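Local coordinates for protein glycerol dehydratase (Clostridium butyricum, PDB 1R9D) that probably dehydrates glycerol without vitamin B12, as a lyase of the glycyl-radical family related to pyruvate formate lyase, at residues Asp107-Ser112 with Asn322-Glu327. Residues are numbered along the deposited sequence; the frame is centred on the assembly and turned at random.
Sequences DAFQIS and NKVRDE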
loop_
_atom_site.group_PDB
_atom_site.type_symbol
_atom_site.label_atom_id
_atom_site.label_comp_id
_atom_site.label_asym_id
_atom_site.label_seq_id
_atom_site.Cartn_x
_atom_site.Cartn_y
_atom_site.Cartn_z
ATOM N N ASP A 107 7.141 -27.554 -26.243
ATOM C CA ASP A 107 7.106 -26.167 -25.785
ATOM C C ASP A 107 8.473 -25.498 -25.852
ATOM O O ASP A 107 8.862 -24.771 -24.942
ATOM C CB ASP A 107 6.570 -26.083 -24.351
ATOM C CG ASP A 107 5.096 -26.440 -24.259
ATOM O OD1 ASP A 107 4.772 -27.643 -24.208
ATOM O OD2 ASP A 107 4.260 -25.511 -24.253
ATOM N N ALA A 108 9.201 -25.750 -26.933
ATOM C CA ALA A 108 10.516 -25.151 -27.093
ATOM C C ALA A 108 10.373 -23.707 -27.562
ATOM O O ALA A 108 9.447 -23.370 -28.304
ATOM C CB ALA A 108 11.340 -25.955 -28.100
ATOM N N PHE A 109 11.285 -22.854 -27.109
ATOM C CA PHE A 109 11.292 -21.454 -27.512
ATOM C C PHE A 109 12.696 -21.071 -27.960
ATOM O O PHE A 109 13.687 -21.539 -27.398
ATOM C CB PHE A 109 10.886 -20.525 -26.360
ATOM C CG PHE A 109 9.404 -20.438 -26.133
ATOM C CD1 PHE A 109 8.749 -21.369 -25.333
ATOM C CD2 PHE A 109 8.665 -19.412 -26.709
ATOM C CE1 PHE A 109 7.380 -21.273 -25.109
ATOM C CE2 PHE A 109 7.296 -19.307 -26.491
ATOM C CZ PHE A 109 6.652 -20.239 -25.689
ATOM N N GLN A 110 12.768 -20.222 -28.976
ATOM C CA GLN A 110 14.048 -19.743 -29.480
ATOM C C GLN A 110 14.272 -18.370 -28.850
ATOM O O GLN A 110 13.319 -17.714 -28.435
ATOM C CB GLN A 110 14.004 -19.592 -31.006
ATOM C CG GLN A 110 13.531 -20.830 -31.757
ATOM C CD GLN A 110 14.327 -22.066 -31.397
ATOM O OE1 GLN A 110 15.553 -22.078 -31.501
ATOM N NE2 GLN A 110 13.632 -23.117 -30.967
ATOM N N ILE A 111 15.526 -17.944 -28.763
ATOM C CA ILE A 111 15.838 -16.630 -28.216
ATOM C C ILE A 111 17.209 -16.206 -28.736
ATOM O O ILE A 111 18.189 -16.941 -28.612
ATOM C CB ILE A 111 15.809 -16.622 -26.665
ATOM C CG1 ILE A 111 15.992 -15.188 -26.155
ATOM C CG2 ILE A 111 16.875 -17.552 -26.104
ATOM C CD1 ILE A 111 15.855 -15.036 -24.653
ATOM N N SER A 112 17.261 -15.022 -29.337
ATOM C CA SER A 112 18.497 -14.500 -29.913
ATOM C C SER A 112 19.540 -14.115 -28.873
ATOM O O SER A 112 19.217 -13.864 -27.709
ATOM C CB SER A 112 18.189 -13.285 -30.784
ATOM O OG SER A 112 17.682 -12.222 -29.996
ATOM N N ASN A 322 1.222 -16.113 -27.573
ATOM C CA ASN A 322 1.900 -17.202 -26.881
ATOM C C ASN A 322 2.468 -16.665 -25.575
ATOM O O ASN A 322 2.517 -15.449 -25.369
ATOM C CB ASN A 322 3.021 -17.798 -27.737
ATOM C CG ASN A 322 3.289 -19.263 -27.412
ATOM O OD1 ASN A 322 2.968 -19.742 -26.320
ATOM N ND2 ASN A 322 3.898 -19.978 -28.355
ATOM N N LYS A 323 2.916 -17.569 -24.710
ATOM C CA LYS A 323 3.435 -17.200 -23.397
ATOM C C LYS A 323 4.482 -18.184 -22.892
ATOM O O LYS A 323 4.171 -19.342 -22.631
ATOM C CB LYS A 323 2.263 -17.138 -22.406
ATOM C CG LYS A 323 2.634 -17.017 -20.928
ATOM C CD LYS A 323 1.363 -17.047 -20.071
ATOM C CE LYS A 323 1.653 -16.914 -18.588
ATOM N NZ LYS A 323 0.378 -16.908 -17.806
ATOM N N VAL A 324 5.723 -17.727 -22.743
ATOM C CA VAL A 324 6.784 -18.593 -22.248
ATOM C C VAL A 324 6.674 -18.723 -20.722
ATOM O O VAL A 324 6.373 -17.749 -20.023
ATOM C CB VAL A 324 8.185 -18.045 -22.636
ATOM C CG1 VAL A 324 8.437 -16.703 -21.954
ATOM C CG2 VAL A 324 9.258 -19.053 -22.266
ATOM N N ARG A 325 6.895 -19.935 -20.217
ATOM C CA ARG A 325 6.821 -20.212 -18.784
ATOM C C ARG A 325 8.054 -21.004 -18.359
ATOM O O ARG A 325 8.706 -21.629 -19.196
ATOM C CB ARG A 325 5.573 -21.049 -18.459
ATOM C CG ARG A 325 4.256 -20.486 -18.972
ATOM C CD ARG A 325 3.080 -21.320 -18.454
ATOM N NE ARG A 325 1.780 -20.786 -18.859
ATOM C CZ ARG A 325 1.248 -20.918 -20.071
ATOM N NH1 ARG A 325 1.896 -21.576 -21.024
ATOM N NH2 ARG A 325 0.061 -20.388 -20.329
ATOM N N ASP A 326 8.365 -20.994 -17.063
ATOM C CA ASP A 326 9.522 -21.736 -16.572
ATOM C C ASP A 326 9.331 -23.227 -16.871
ATOM O O ASP A 326 8.207 -23.677 -17.133
ATOM C CB ASP A 326 9.720 -21.516 -15.068
ATOM C CG ASP A 326 8.577 -22.068 -14.238
ATOM O OD1 ASP A 326 7.577 -21.344 -14.033
ATOM O OD2 ASP A 326 8.686 -23.229 -13.796
ATOM N N GLU A 327 10.419 -23.990 -16.825
ATOM C CA GLU A 327 10.360 -25.417 -17.151
ATOM C C GLU A 327 9.426 -26.286 -16.325
ATOM O O GLU A 327 8.882 -27.265 -16.841
ATOM C CB GLU A 327 11.769 -26.030 -17.156
ATOM C CG GLU A 327 12.620 -25.729 -15.947
ATOM C CD GLU A 327 14.042 -26.251 -16.111
ATOM O OE1 GLU A 327 14.620 -26.084 -17.209
ATOM O OE2 GLU A 327 14.585 -26.824 -15.145
#
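The Phe109 ring presents one face to Val324 and its far edge to Asn322 OD1. Val324 CB sits over the ring centre, 4.0 Å from the centroid and only 8° off the ring normal, a CH-pi contact. On the same face Val324 CG2 comes within 3.9 Å of Phe109 CD1, while Val324 CA lies 3.8 Å from Phe109 CZ, so backbone and side chain of the valine share the covering of the ring. CG2 reaches the ring because it stands anti to the valine's own backbone N. At the edge, near the ring plane, Asn322 OD1 approaches Phe109 CZ at 3.8 Å. Asn322 ND2 lies off that plane, on the side away from Val324, 3.8 Å from Phe109 CZ. The two side chains come from opposite directions, and the amide and ring planes are turned 53° against each other. Asn322 OD1 also accepts a bent 2.7 Å hydrogen bond from Lys323 N, the donor tilted 24° from the carbonyl plane; this bond, with a second one made by ND2 elsewhere in the structure, probably limits rotation of the amide. Trp93 of helix 92-97 adds to the packing around Val324, and Tyr336 touches Asn322. The Lys323 side chain starts away from the 107-112 segment, although Lys323 O comes within 4.0 Å of Phe109 CZ; its NZ bonds to Asn279 O, and its side chain is about 8 Å from a bound glycerol. The contact joins the loop before helix 113-125 to the loop between helices 304-317 and 329-332. No hydrogen bond crosses between the segments: their buried association is mainly apolar packing of the ring on Val324, perhaps with a weak electrostatic contribution from the amide oxygen facing the C-H edge of the ring.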